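Local structure of transmembrane oligosaccharyl transferase (Archaeoglobus fulgidus, 3WAJ) at residues K501-A506 against S768-I773; I696-Y701 against I799-N804; D505-M510 against A559-M564; P702-S707 against S737-T742; E613-K618 against T742-Y747. The protein is a membrane-embedded oligosaccharyl transferase of the STT3/AglB family, with a GT-C-type transmembrane part and a soluble C-terminal part. One frame throughout, in Å; residues are numbered along the deposited sequence.

Contact 1 of 5, residues K501-A506 against S768-I773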
# COMPACT_ATOMS: atom_id res chain seq x y z
N LYS A 501 -1.54 -11.62 13.58
CA LYS A 501 -2.62 -11.97 14.50
C LYS A 501 -2.79 -10.95 15.63
O LYS A 501 -3.93 -10.67 16.06
CB LYS A 501 -2.42 -13.38 15.04
CG LYS A 501 -3.46 -13.80 16.07
CD LYS A 501 -3.71 -15.32 16.02
CE LYS A 501 -4.62 -15.76 17.16
NZ LYS A 501 -3.96 -15.50 18.46
N GLN A 502 -1.68 -10.38 16.08
CA GLN A 502 -1.73 -9.35 17.12
C GLN A 502 -2.58 -8.16 16.68
O GLN A 502 -3.48 -7.72 17.41
CB GLN A 502 -0.33 -8.89 17.51
CG GLN A 502 0.50 -9.96 18.21
CD GLN A 502 1.49 -10.60 17.29
OE1 GLN A 502 1.24 -10.74 16.09
NE2 GLN A 502 2.66 -10.97 17.82
N TRP A 503 -2.28 -7.64 15.49
CA TRP A 503 -3.04 -6.54 14.89
C TRP A 503 -4.49 -6.89 14.62
O TRP A 503 -5.40 -6.14 14.96
CB TRP A 503 -2.41 -6.13 13.57
CG TRP A 503 -1.54 -4.92 13.62
CD1 TRP A 503 -0.17 -4.87 13.50
CD2 TRP A 503 -1.98 -3.55 13.75
NE1 TRP A 503 0.26 -3.56 13.55
CE2 TRP A 503 -0.83 -2.73 13.70
CE3 TRP A 503 -3.24 -2.95 13.89
CZ2 TRP A 503 -0.89 -1.35 13.81
CZ3 TRP A 503 -3.32 -1.57 13.99
CH2 TRP A 503 -2.14 -0.78 13.95
N TYR A 504 -4.71 -8.04 13.99
CA TYR A 504 -6.08 -8.40 13.65
C TYR A 504 -6.92 -8.54 14.91
O TYR A 504 -8.07 -8.08 14.95
CB TYR A 504 -6.15 -9.68 12.80
CG TYR A 504 -7.56 -10.02 12.36
CD1 TYR A 504 -8.08 -9.54 11.16
CD2 TYR A 504 -8.37 -10.84 13.16
CE1 TYR A 504 -9.38 -9.85 10.77
CE2 TYR A 504 -9.68 -11.15 12.78
CZ TYR A 504 -10.17 -10.66 11.59
OH TYR A 504 -11.45 -10.99 11.23
N ASP A 505 -6.36 -9.15 15.96
CA ASP A 505 -7.12 -9.32 17.21
C ASP A 505 -7.33 -7.99 17.92
O ASP A 505 -8.40 -7.75 18.49
CB ASP A 505 -6.44 -10.32 18.16
CG ASP A 505 -6.59 -11.75 17.70
OD1 ASP A 505 -7.41 -11.97 16.78
OD2 ASP A 505 -5.91 -12.65 18.25
N ALA A 506 -6.32 -7.13 17.88
CA ALA A 506 -6.43 -5.81 18.51
C ALA A 506 -7.61 -5.04 17.90
O ALA A 506 -8.41 -4.44 18.60
CB ALA A 506 -5.13 -5.03 18.36
N SER A 768 7.20 -6.14 25.28
CA SER A 768 5.83 -5.70 25.53
C SER A 768 5.00 -6.08 24.30
O SER A 768 5.53 -6.62 23.32
CB SER A 768 5.79 -4.20 25.74
OG SER A 768 6.02 -3.52 24.51
N GLY A 769 3.70 -5.78 24.35
CA GLY A 769 2.82 -6.16 23.26
C GLY A 769 3.20 -5.49 21.94
O GLY A 769 3.54 -4.28 21.90
N TYR A 770 3.12 -6.27 20.87
CA TYR A 770 3.34 -5.77 19.50
C TYR A 770 2.42 -4.58 19.20
O TYR A 770 2.86 -3.56 18.66
CB TYR A 770 3.06 -6.90 18.51
CG TYR A 770 3.60 -6.69 17.11
CD1 TYR A 770 4.63 -7.49 16.63
CD2 TYR A 770 3.07 -5.73 16.25
CE1 TYR A 770 5.12 -7.32 15.34
CE2 TYR A 770 3.56 -5.56 14.96
CZ TYR A 770 4.59 -6.36 14.52
OH TYR A 770 5.10 -6.21 13.26
N VAL A 771 1.15 -4.73 19.54
CA VAL A 771 0.16 -3.67 19.31
C VAL A 771 -0.39 -3.18 20.64
O VAL A 771 -0.73 -3.99 21.50
CB VAL A 771 -1.00 -4.16 18.44
CG1 VAL A 771 -1.96 -3.00 18.14
CG2 VAL A 771 -0.48 -4.75 17.15
N LYS A 772 -0.45 -1.86 20.82
CA LYS A 772 -1.02 -1.27 22.03
C LYS A 772 -2.10 -0.25 21.67
O LYS A 772 -1.95 0.51 20.71
CB LYS A 772 0.07 -0.62 22.89
CG LYS A 772 1.03 -1.61 23.50
CD LYS A 772 2.18 -0.88 24.15
CE LYS A 772 3.37 -1.79 24.35
NZ LYS A 772 4.34 -1.15 25.26
N ILE A 773 -3.18 -0.24 22.44
CA ILE A 773 -4.26 0.72 22.24
C ILE A 773 -4.39 1.64 23.45
O ILE A 773 -4.45 1.19 24.59
CB ILE A 773 -5.59 -0.00 22.00
CG1 ILE A 773 -5.47 -0.91 20.78
CG2 ILE A 773 -6.74 0.97 21.81
CD1 ILE A 773 -6.72 -1.77 20.56

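Contact 2 of 5, residues I696-Y701 against I799-N804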
# COMPACT_ATOMS: atom_id res chain seq x y z
N ILE A 696 -5.45 0.73 27.29
CA ILE A 696 -6.68 -0.02 27.55
C ILE A 696 -6.59 -1.47 27.12
O ILE A 696 -7.39 -2.31 27.55
CB ILE A 696 -7.91 0.63 26.90
CG1 ILE A 696 -7.73 0.73 25.39
CG2 ILE A 696 -8.16 2.00 27.50
CD1 ILE A 696 -8.92 1.38 24.68
N TYR A 697 -5.60 -1.76 26.26
CA TYR A 697 -5.39 -3.09 25.69
C TYR A 697 -4.01 -3.20 25.05
O TYR A 697 -3.53 -2.24 24.43
CB TYR A 697 -6.48 -3.36 24.63
CG TYR A 697 -6.34 -4.65 23.83
CD1 TYR A 697 -5.47 -4.75 22.74
CD2 TYR A 697 -7.12 -5.77 24.14
CE1 TYR A 697 -5.37 -5.93 21.99
CE2 TYR A 697 -7.02 -6.94 23.40
CZ TYR A 697 -6.15 -7.02 22.34
OH TYR A 697 -6.05 -8.18 21.61
N GLU A 698 -3.37 -4.36 25.17
CA GLU A 698 -2.21 -4.69 24.32
C GLU A 698 -2.33 -6.13 23.82
O GLU A 698 -2.97 -6.97 24.44
CB GLU A 698 -0.87 -4.50 25.04
CG GLU A 698 -0.57 -5.54 26.12
CD GLU A 698 0.86 -5.41 26.69
OE1 GLU A 698 1.73 -4.78 26.04
OE2 GLU A 698 1.13 -5.95 27.80
N SER A 699 -1.71 -6.40 22.68
CA SER A 699 -1.68 -7.75 22.11
C SER A 699 -0.58 -8.56 22.75
O SER A 699 0.16 -8.07 23.60
CB SER A 699 -1.36 -7.67 20.63
OG SER A 699 -0.07 -7.13 20.43
N ASP A 700 -0.46 -9.79 22.27
CA ASP A 700 0.64 -10.66 22.60
C ASP A 700 2.00 -10.07 22.14
O ASP A 700 2.04 -9.09 21.38
CB ASP A 700 0.41 -12.01 21.92
CG ASP A 700 1.01 -13.15 22.69
OD1 ASP A 700 1.85 -12.89 23.59
OD2 ASP A 700 0.66 -14.32 22.39
N TYR A 701 3.09 -10.67 22.61
CA TYR A 701 4.45 -10.21 22.32
C TYR A 701 4.82 -10.40 20.85
O TYR A 701 4.19 -11.20 20.15
CB TYR A 701 5.46 -10.99 23.18
CG TYR A 701 5.39 -10.66 24.65
CD1 TYR A 701 5.95 -9.49 25.14
CD2 TYR A 701 4.78 -11.53 25.56
CE1 TYR A 701 5.90 -9.18 26.48
CE2 TYR A 701 4.72 -11.23 26.92
CZ TYR A 701 5.28 -10.04 27.36
OH TYR A 701 5.25 -9.71 28.69
N ILE A 799 0.26 -0.71 36.94
CA ILE A 799 -0.73 -1.02 35.91
C ILE A 799 -0.51 -2.45 35.43
O ILE A 799 0.63 -2.85 35.23
CB ILE A 799 -0.61 -0.05 34.71
CG1 ILE A 799 -0.53 1.41 35.19
CG2 ILE A 799 -1.75 -0.26 33.70
CD1 ILE A 799 -1.80 1.92 35.89
N LYS A 800 -1.59 -3.22 35.27
CA LYS A 800 -1.49 -4.58 34.73
C LYS A 800 -2.26 -4.73 33.41
O LYS A 800 -3.44 -4.40 33.32
CB LYS A 800 -2.02 -5.60 35.74
CG LYS A 800 -1.71 -7.06 35.40
CD LYS A 800 -2.34 -8.00 36.43
CE LYS A 800 -2.11 -9.46 36.11
NZ LYS A 800 -3.06 -10.37 36.84
N THR A 801 -1.58 -5.25 32.39
CA THR A 801 -2.19 -5.38 31.07
C THR A 801 -2.88 -6.73 30.96
O THR A 801 -2.62 -7.64 31.74
CB THR A 801 -1.13 -5.25 29.96
OG1 THR A 801 -0.50 -6.52 29.74
CG2 THR A 801 -0.06 -4.23 30.37
N ASN A 802 -3.73 -6.87 29.95
CA ASN A 802 -4.41 -8.13 29.68
C ASN A 802 -3.46 -9.26 29.28
O ASN A 802 -3.91 -10.35 28.96
CB ASN A 802 -5.45 -7.94 28.58
CG ASN A 802 -4.88 -7.22 27.38
OD1 ASN A 802 -4.29 -6.14 27.51
ND2 ASN A 802 -5.02 -7.83 26.21
N GLN A 803 -2.16 -8.98 29.26
CA GLN A 803 -1.15 -10.01 29.02
C GLN A 803 -0.46 -10.34 30.32
O GLN A 803 0.57 -11.01 30.33
CB GLN A 803 -0.10 -9.53 28.02
CG GLN A 803 -0.66 -9.12 26.67
CD GLN A 803 -1.37 -10.26 25.97
OE1 GLN A 803 -1.10 -11.43 26.24
NE2 GLN A 803 -2.27 -9.92 25.07
N ASN A 804 -1.04 -9.85 31.42
CA ASN A 804 -0.49 -10.04 32.75
C ASN A 804 0.96 -9.57 32.83
O ASN A 804 1.84 -10.27 33.33
CB ASN A 804 -0.65 -11.50 33.23
CG ASN A 804 -2.12 -11.93 33.29
OD1 ASN A 804 -3.01 -11.13 33.60
ND2 ASN A 804 -2.38 -13.20 32.99

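Contact 3 of 5, residues D505-M510 against A559-M564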
# COMPACT_ATOMS: atom_id res chain seq x y z
N ASP A 505 -6.36 -9.15 15.96
CA ASP A 505 -7.12 -9.32 17.21
C ASP A 505 -7.33 -7.99 17.92
O ASP A 505 -8.40 -7.75 18.49
CB ASP A 505 -6.44 -10.32 18.16
CG ASP A 505 -6.59 -11.75 17.70
OD1 ASP A 505 -7.41 -11.97 16.78
OD2 ASP A 505 -5.91 -12.65 18.25
N ALA A 506 -6.32 -7.13 17.88
CA ALA A 506 -6.43 -5.81 18.51
C ALA A 506 -7.61 -5.04 17.90
O ALA A 506 -8.41 -4.44 18.60
CB ALA A 506 -5.13 -5.03 18.36
N LEU A 507 -7.73 -5.09 16.58
CA LEU A 507 -8.80 -4.37 15.89
C LEU A 507 -10.18 -4.99 16.09
O LEU A 507 -11.15 -4.25 16.29
CB LEU A 507 -8.46 -4.21 14.40
CG LEU A 507 -7.15 -3.46 14.30
CD1 LEU A 507 -6.66 -3.39 12.87
CD2 LEU A 507 -7.33 -2.06 14.90
N THR A 508 -10.29 -6.32 16.06
CA THR A 508 -11.58 -6.95 16.38
C THR A 508 -11.96 -6.61 17.80
O THR A 508 -13.13 -6.36 18.10
CB THR A 508 -11.63 -8.48 16.20
OG1 THR A 508 -10.59 -9.08 16.98
CG2 THR A 508 -11.50 -8.87 14.74
N TRP A 509 -10.97 -6.59 18.69
CA TRP A 509 -11.21 -6.17 20.07
C TRP A 509 -11.78 -4.75 20.10
O TRP A 509 -12.78 -4.48 20.77
CB TRP A 509 -9.93 -6.23 20.90
CG TRP A 509 -10.16 -5.83 22.33
CD1 TRP A 509 -10.53 -6.64 23.37
CD2 TRP A 509 -10.07 -4.49 22.89
NE1 TRP A 509 -10.67 -5.91 24.53
CE2 TRP A 509 -10.39 -4.59 24.26
CE3 TRP A 509 -9.75 -3.24 22.35
CZ2 TRP A 509 -10.39 -3.47 25.12
CZ3 TRP A 509 -9.74 -2.12 23.19
CH2 TRP A 509 -10.06 -2.25 24.57
N MET A 510 -11.13 -3.85 19.37
CA MET A 510 -11.55 -2.45 19.31
C MET A 510 -12.99 -2.32 18.86
O MET A 510 -13.77 -1.57 19.45
CB MET A 510 -10.62 -1.63 18.39
CG MET A 510 -11.10 -0.20 18.19
SD MET A 510 -9.94 0.86 17.32
CE MET A 510 -8.74 1.25 18.60
N ALA A 559 -11.55 -1.52 8.02
CA ALA A 559 -12.17 -2.78 7.62
C ALA A 559 -12.35 -3.77 8.78
O ALA A 559 -13.28 -4.56 8.76
CB ALA A 559 -11.42 -3.42 6.46
N VAL A 560 -11.49 -3.70 9.79
CA VAL A 560 -11.55 -4.69 10.87
C VAL A 560 -12.15 -4.14 12.16
O VAL A 560 -12.97 -4.79 12.79
CB VAL A 560 -10.16 -5.35 11.15
CG1 VAL A 560 -10.28 -6.38 12.26
CG2 VAL A 560 -9.62 -6.01 9.88
N ALA A 561 -11.73 -2.95 12.55
CA ALA A 561 -12.27 -2.34 13.76
C ALA A 561 -13.61 -1.64 13.51
O ALA A 561 -14.32 -1.33 14.47
CB ALA A 561 -11.27 -1.38 14.36
N HIS A 562 -13.94 -1.39 12.24
CA HIS A 562 -15.05 -0.50 11.89
C HIS A 562 -14.98 0.80 12.71
O HIS A 562 -15.99 1.25 13.25
CB HIS A 562 -16.42 -1.18 12.12
CG HIS A 562 -16.78 -2.20 11.08
ND1 HIS A 562 -17.95 -2.94 11.14
CD2 HIS A 562 -16.14 -2.62 9.97
CE1 HIS A 562 -18.01 -3.76 10.11
NE2 HIS A 562 -16.92 -3.58 9.38
N ARG A 563 -13.79 1.37 12.83
CA ARG A 563 -13.61 2.70 13.42
C ARG A 563 -12.98 3.62 12.39
O ARG A 563 -12.63 3.19 11.31
CB ARG A 563 -12.79 2.64 14.72
CG ARG A 563 -13.52 1.90 15.84
CD ARG A 563 -14.93 2.49 16.14
NE ARG A 563 -15.60 1.76 17.22
CZ ARG A 563 -16.39 0.70 17.05
NH1 ARG A 563 -16.63 0.25 15.83
NH2 ARG A 563 -16.95 0.10 18.10
N MET A 564 -12.85 4.90 12.71
CA MET A 564 -12.44 5.85 11.69
C MET A 564 -11.02 6.36 11.88
O MET A 564 -10.75 7.11 12.81
CB MET A 564 -13.43 7.02 11.63
CG MET A 564 -14.88 6.59 11.49
SD MET A 564 -15.97 8.03 11.55
CE MET A 564 -17.51 7.36 10.88

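Contact 4 of 5, residues P702-S707 against S737-T742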
# COMPACT_ATOMS: atom_id res chain seq x y z
N PRO A 702 5.85 -9.67 20.38
CA PRO A 702 6.46 -10.10 19.10
C PRO A 702 6.88 -11.57 19.20
O PRO A 702 7.28 -12.03 20.27
CB PRO A 702 7.70 -9.20 18.96
CG PRO A 702 7.76 -8.33 20.22
CD PRO A 702 6.39 -8.38 20.84
N ALA A 703 6.79 -12.29 18.08
CA ALA A 703 7.01 -13.73 18.04
C ALA A 703 8.28 -14.23 18.77
O ALA A 703 8.22 -15.18 19.55
CB ALA A 703 7.00 -14.21 16.59
N GLU A 704 9.41 -13.60 18.49
CA GLU A 704 10.70 -14.08 18.98
C GLU A 704 10.76 -14.05 20.50
O GLU A 704 11.37 -14.92 21.11
CB GLU A 704 11.87 -13.30 18.36
CG GLU A 704 11.98 -11.85 18.82
CD GLU A 704 11.11 -10.85 18.03
OE1 GLU A 704 10.39 -11.25 17.05
OE2 GLU A 704 11.17 -9.64 18.40
N TRP A 705 10.10 -13.07 21.11
CA TRP A 705 10.09 -12.96 22.56
C TRP A 705 9.04 -13.87 23.20
O TRP A 705 9.21 -14.35 24.33
CB TRP A 705 9.98 -11.49 23.00
CG TRP A 705 11.34 -10.83 22.96
CD1 TRP A 705 11.87 -10.11 21.92
CD2 TRP A 705 12.36 -10.90 23.96
NE1 TRP A 705 13.16 -9.71 22.23
CE2 TRP A 705 13.48 -10.18 23.47
CE3 TRP A 705 12.44 -11.50 25.22
CZ2 TRP A 705 14.67 -10.05 24.21
CZ3 TRP A 705 13.61 -11.36 25.96
CH2 TRP A 705 14.71 -10.64 25.46
N LYS A 706 7.97 -14.13 22.47
CA LYS A 706 6.99 -15.11 22.92
C LYS A 706 7.74 -16.43 23.04
O LYS A 706 7.65 -17.15 24.04
CB LYS A 706 5.84 -15.20 21.91
CG LYS A 706 4.82 -16.28 22.20
CD LYS A 706 3.94 -15.94 23.39
CE LYS A 706 2.75 -16.89 23.46
NZ LYS A 706 1.86 -16.64 24.62
N SER A 707 8.53 -16.70 22.01
CA SER A 707 9.35 -17.90 21.92
C SER A 707 10.46 -17.95 22.99
O SER A 707 10.65 -18.99 23.63
CB SER A 707 9.90 -18.02 20.50
OG SER A 707 10.99 -18.91 20.46
N SER A 737 20.34 -6.70 11.71
CA SER A 737 19.99 -5.98 12.92
C SER A 737 19.08 -6.87 13.78
O SER A 737 18.61 -7.91 13.31
CB SER A 737 19.34 -4.65 12.55
OG SER A 737 17.99 -4.84 12.18
N PRO A 738 18.88 -6.50 15.06
CA PRO A 738 18.09 -7.40 15.92
C PRO A 738 16.61 -7.40 15.55
O PRO A 738 16.15 -6.45 14.89
CB PRO A 738 18.26 -6.79 17.32
CG PRO A 738 19.47 -5.84 17.22
CD PRO A 738 19.43 -5.34 15.80
N THR A 739 15.89 -8.45 15.97
CA THR A 739 14.43 -8.48 15.86
C THR A 739 13.85 -7.29 16.62
O THR A 739 14.46 -6.81 17.59
CB THR A 739 13.82 -9.77 16.44
OG1 THR A 739 14.15 -9.87 17.83
CG2 THR A 739 14.35 -11.01 15.69
N MET A 740 12.68 -6.83 16.20
CA MET A 740 12.13 -5.59 16.74
C MET A 740 11.89 -5.60 18.26
O MET A 740 12.13 -4.59 18.93
CB MET A 740 10.87 -5.19 15.98
CG MET A 740 11.20 -4.60 14.61
SD MET A 740 9.76 -4.26 13.58
CE MET A 740 9.06 -5.92 13.51
N GLY A 741 11.45 -6.73 18.78
CA GLY A 741 11.33 -6.90 20.23
C GLY A 741 12.64 -6.68 20.96
O GLY A 741 12.70 -6.03 22.01
N THR A 742 13.71 -7.21 20.39
CA THR A 742 15.04 -6.98 20.94
C THR A 742 15.43 -5.50 20.79
O THR A 742 16.03 -4.89 21.69
CB THR A 742 16.07 -7.89 20.29
OG1 THR A 742 15.74 -9.25 20.61
CG2 THR A 742 17.47 -7.57 20.77

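Contact 5 of 5, residues E613-K618 against T742-Y747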
# COMPACT_ATOMS: atom_id res chain seq x y z
N GLU A 613 6.51 -1.42 15.29
CA GLU A 613 7.17 -0.93 14.08
C GLU A 613 7.25 0.59 14.10
O GLU A 613 8.29 1.18 13.80
CB GLU A 613 6.46 -1.46 12.83
CG GLU A 613 6.64 -2.96 12.63
CD GLU A 613 6.08 -3.47 11.32
OE1 GLU A 613 6.43 -4.61 10.92
OE2 GLU A 613 5.29 -2.74 10.68
N MET A 614 6.13 1.21 14.45
CA MET A 614 6.07 2.64 14.75
C MET A 614 7.11 3.05 15.79
O MET A 614 7.75 4.10 15.67
CB MET A 614 4.66 2.99 15.25
CG MET A 614 3.62 2.94 14.12
SD MET A 614 1.91 3.03 14.69
CE MET A 614 1.98 4.59 15.61
N GLU A 615 7.30 2.21 16.80
CA GLU A 615 8.26 2.51 17.85
C GLU A 615 9.68 2.41 17.31
O GLU A 615 10.54 3.22 17.64
CB GLU A 615 8.09 1.54 19.03
CG GLU A 615 9.10 1.70 20.16
CD GLU A 615 8.96 0.61 21.23
OE1 GLU A 615 9.13 -0.57 20.87
OE2 GLU A 615 8.70 0.93 22.42
N THR A 616 9.92 1.42 16.45
CA THR A 616 11.26 1.13 15.98
C THR A 616 11.51 1.48 14.51
O THR A 616 11.84 2.61 14.19
CB THR A 616 11.64 -0.32 16.24
OG1 THR A 616 10.78 -1.17 15.47
CG2 THR A 616 11.49 -0.65 17.72
N GLY A 617 11.36 0.51 13.62
CA GLY A 617 11.79 0.65 12.24
C GLY A 617 11.12 1.77 11.45
O GLY A 617 11.77 2.44 10.65
N LYS A 618 9.83 1.98 11.69
CA LYS A 618 9.11 3.00 10.96
C LYS A 618 9.19 4.36 11.63
O LYS A 618 8.63 5.33 11.11
CB LYS A 618 7.64 2.60 10.76
CG LYS A 618 7.40 1.28 10.03
CD LYS A 618 5.90 1.08 9.79
CE LYS A 618 5.64 -0.14 8.90
NZ LYS A 618 4.23 -0.64 9.06
N THR A 742 13.71 -7.21 20.39
CA THR A 742 15.04 -6.98 20.94
C THR A 742 15.43 -5.50 20.79
O THR A 742 16.03 -4.89 21.69
CB THR A 742 16.07 -7.89 20.29
OG1 THR A 742 15.74 -9.25 20.61
CG2 THR A 742 17.47 -7.57 20.77
N GLN A 743 15.06 -4.90 19.67
CA GLN A 743 15.37 -3.48 19.47
C GLN A 743 14.74 -2.64 20.56
O GLN A 743 15.37 -1.71 21.07
CB GLN A 743 14.91 -3.01 18.11
CG GLN A 743 15.58 -3.71 16.96
CD GLN A 743 15.24 -3.07 15.65
OE1 GLN A 743 14.78 -1.93 15.63
NE2 GLN A 743 15.46 -3.79 14.55
N GLU A 744 13.50 -2.96 20.91
CA GLU A 744 12.80 -2.22 21.96
C GLU A 744 13.51 -2.41 23.32
O GLU A 744 13.71 -1.45 24.08
CB GLU A 744 11.34 -2.68 22.05
CG GLU A 744 10.66 -2.33 23.36
CD GLU A 744 9.21 -2.82 23.42
OE1 GLU A 744 8.78 -3.34 24.48
OE2 GLU A 744 8.49 -2.67 22.40
N VAL A 745 13.90 -3.66 23.61
CA VAL A 745 14.67 -3.95 24.82
C VAL A 745 15.94 -3.10 24.84
O VAL A 745 16.24 -2.47 25.84
CB VAL A 745 15.02 -5.46 24.95
CG1 VAL A 745 16.03 -5.67 26.05
CG2 VAL A 745 13.76 -6.28 25.27
N LEU A 746 16.65 -3.05 23.72
CA LEU A 746 17.86 -2.24 23.66
C LEU A 746 17.58 -0.73 23.79
O LEU A 746 18.33 0.00 24.45
CB LEU A 746 18.66 -2.58 22.41
CG LEU A 746 19.20 -4.01 22.37
CD1 LEU A 746 20.02 -4.29 21.10
CD2 LEU A 746 20.03 -4.29 23.62
N TYR A 747 16.50 -0.25 23.16
CA TYR A 747 16.09 1.14 23.28
C TYR A 747 15.91 1.50 24.75
O TYR A 747 16.36 2.56 25.20
CB TYR A 747 14.75 1.35 22.60
CG TYR A 747 14.80 1.55 21.12
CD1 TYR A 747 15.92 1.22 20.38
CD2 TYR A 747 13.72 2.10 20.44
CE1 TYR A 747 15.97 1.42 19.01
CE2 TYR A 747 13.75 2.32 19.07
CZ TYR A 747 14.88 1.97 18.36
OH TYR A 747 14.90 2.17 16.99
O HOH W 1 13.65 4.54 15.96

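Contact 1 of 5, residues K501-A506 against S768-I773
Q502 meets Y770 at the start of helix 501-513, CG lying 4.0 Å from Y770 CB, and the two side chains cross at about a right angle. A bend at chi2 (102°) sets CD; the amide plane stands 38° from that of the Y770 ring, and NE2 is held by Y701 O. W503 is next: V771 CG2 sits 3.6 Å from the centroid of its five-membered ring, a CH-pi contact over the face. Y770 approaches the same indole rim to rim, CE2 standing 4.1 Å from W503 CD1, while NE1 of W503 is hydrogen-bonded to D611 OD2. One turn on, A506 CB packs 3.8 Å from V771 CG1; CG2 of that valine goes to W503 and borders Q502. A506 O also lies 3.7 Å from I773 CD1. No hydrogen bond crosses; the axes of 501-506 and 771-773 come within 8.8 Å, their N-to-C directions 21° apart, and the helix lies against a mixed sheet in which strand 771-776 is flanked by 605-611 and 693-698.

Contact 2 of 5, residues I696-Y701 against I799-N804
The backbone N-H and C=O of E698 are both held by the side-chain amide of N802. E698 N donates to N802 OD1 at 3.1 Å, in the carbonyl plane and on a lone pair, with an N-H...O angle of 171°. N802 ND2 reaches E698 O at 2.8 Å, in a bent bond (144°). A second amide shares that oxygen: Q803 NE2 lies 3.1 Å from E698 O in a nearly straight bond (176°), with the acceptor in the plane of the Q803 amide. The fourth bond runs from T801 OG1 to E698 OE2, 2.6 Å, on the anti side of the carboxylate. N802 ND2 also lies over one face of the Y697 ring, 3.6 Å from CE2. Behind these donors stands a type I turn, T801 to N804, with an ST turn in which Q803 N donates to T801 OG1. Further out, R805 and G769 N hold E698 OE1. The N802 amide probably takes the place of a backbone partner for E698, whose ionised form R805 would favour.

Contact 3 of 5, residues D505-M510 against A559-M564
V560 CG1, set anti to the backbone N (chi1 -179°), presses 3.5 Å from L507 CB and 3.7 Å from T508 CG2, so one methyl branch touches two successive residues of helix 501-513. A561 follows at the closest approach of the backbones, its CA only 4.5 Å from L507 CA. Here A561 CA makes a CA-H...O contact, 3.4 Å from L507 O, with 136° at the hydrogen. Its CB meets M510 SD at 3.9 Å. The chain then leaves helix 554-561, whose last turn is a wider pi-type turn, through H562 at positive phi (47°), and H562 ND1 is hydrogen-bonded to D521 OD2. R563 turns back toward the first helix. Its CG packs 4.0 Å from M510 CG, and M510 O lies over one face of its guanidinium, 3.8 Å from NH2. The group is fixed at its nitrogens: NH1 donates to H562 O at 2.8 Å, above that carbonyl plane, NE to Y545 OH, and NH2 to T514 O. The contact is mainly apolar; the hydrogen bonds of R563 go to residues other than its M510 partner. Beyond V560, W49 of helix 47-60 packs on its side chain; that helix starts at D47, a zinc ligand. W509 stacks instead on Y697 of strand 693-698, so helix 501-513 is held between the sheet and helix 554-561.

Contact 4 of 5, residues P702-S707 against S737-T742
P702 and G741, whose CA atoms are 5.9 Å apart, bring together the N-terminal ends of two helices, 703-708 and 740-755. Each of these helices has its N-cap residue within the contact, P702 in one and T739 in the other, and the chief feature is a carboxylate set against a helix start. E704 CG stands between the backbone N and the carbonyl carbon (chi1 69°), and a bend at chi2 (-85°) turns CD toward T739. From there E704 OE2 accepts from G741 N at 2.9 Å, met nearly along its C-O axis, although the N-H...O angle is only 133°. E704 and T739 reach toward each other tip to tip, with OE2 3.0 Å from T739 OG1. The N-terminal end of helix 740-755 would probably help to stabilise the negative charge. G741, with no side chain, brings its backbone against three neighbours: its CA lies 3.8 Å from P702 CG, its N meets E704, and its carbonyl carbon lies 3.3 Å from W705 NE1. T742 OG1, hydrogen-bonded also to E727 OE2 of helix 717-732, lies at the edge of the W705 indole; W705 NE1 donates to it at 3.1 Å, with the oxygen tilted from the ring plane.

Contact 5 of 5, residues E613-K618 against T742-Y747
The C-terminal end of the short helix 612-615, which T616 closes, packs against the face of helix 740-755 formed by Q743, E744 and Y747. Two acids meet there: E615 OE1 lies 2.7 Å from E744 OE2, with the side chains crossing at about a right angle and the carboxylate planes 82° apart. E615 is extended, its CG anti to the backbone N (chi1 177°), which carries CG toward the helix. Next along the chain, T616 CB approaches Q743 OE1 at 3.6 Å and T616 CG2 packs 4.0 Å from Y747 CE2. E615 O sits at the edge of the Y747 ring, in its plane, 3.6 Å from CE2. One water links the two segments, donating to T616 O at 3.2 Å and lying 2.9 Å from Y747 OH. The polar ends are secured: T616 OG1 by I612 O, Q743 NE2 by P738 O, E744 OE1 by K748 and S768. Carboxylate oxygens this close in a buried place suggest that one of the two acids is probably protonated.

How the contacts relate
Contacts 1, 3 and 5 are buried, whereas contacts 2 and 4 are only partly so. Burial alone does not set the chemistry: contacts 1 and 3, which share D505 and A506 on helix 501-513, are mainly apolar, without a hydrogen bond across either, but contact 5 encloses two carboxylates. Contact 2 relies on amide and hydroxyl donors at the edge strand 693-698, linking it to the turn after strand 792-800. Contacts 4 and 5 share T742 and both use helix 740-755; the first sets a carboxylate at its N-terminal end, the second pairs two acids farther along it. The loop 768-770 ties contact 1 to contacts 2 and 5, while contacts 3 and 5 lie about 24 Å apart between centres.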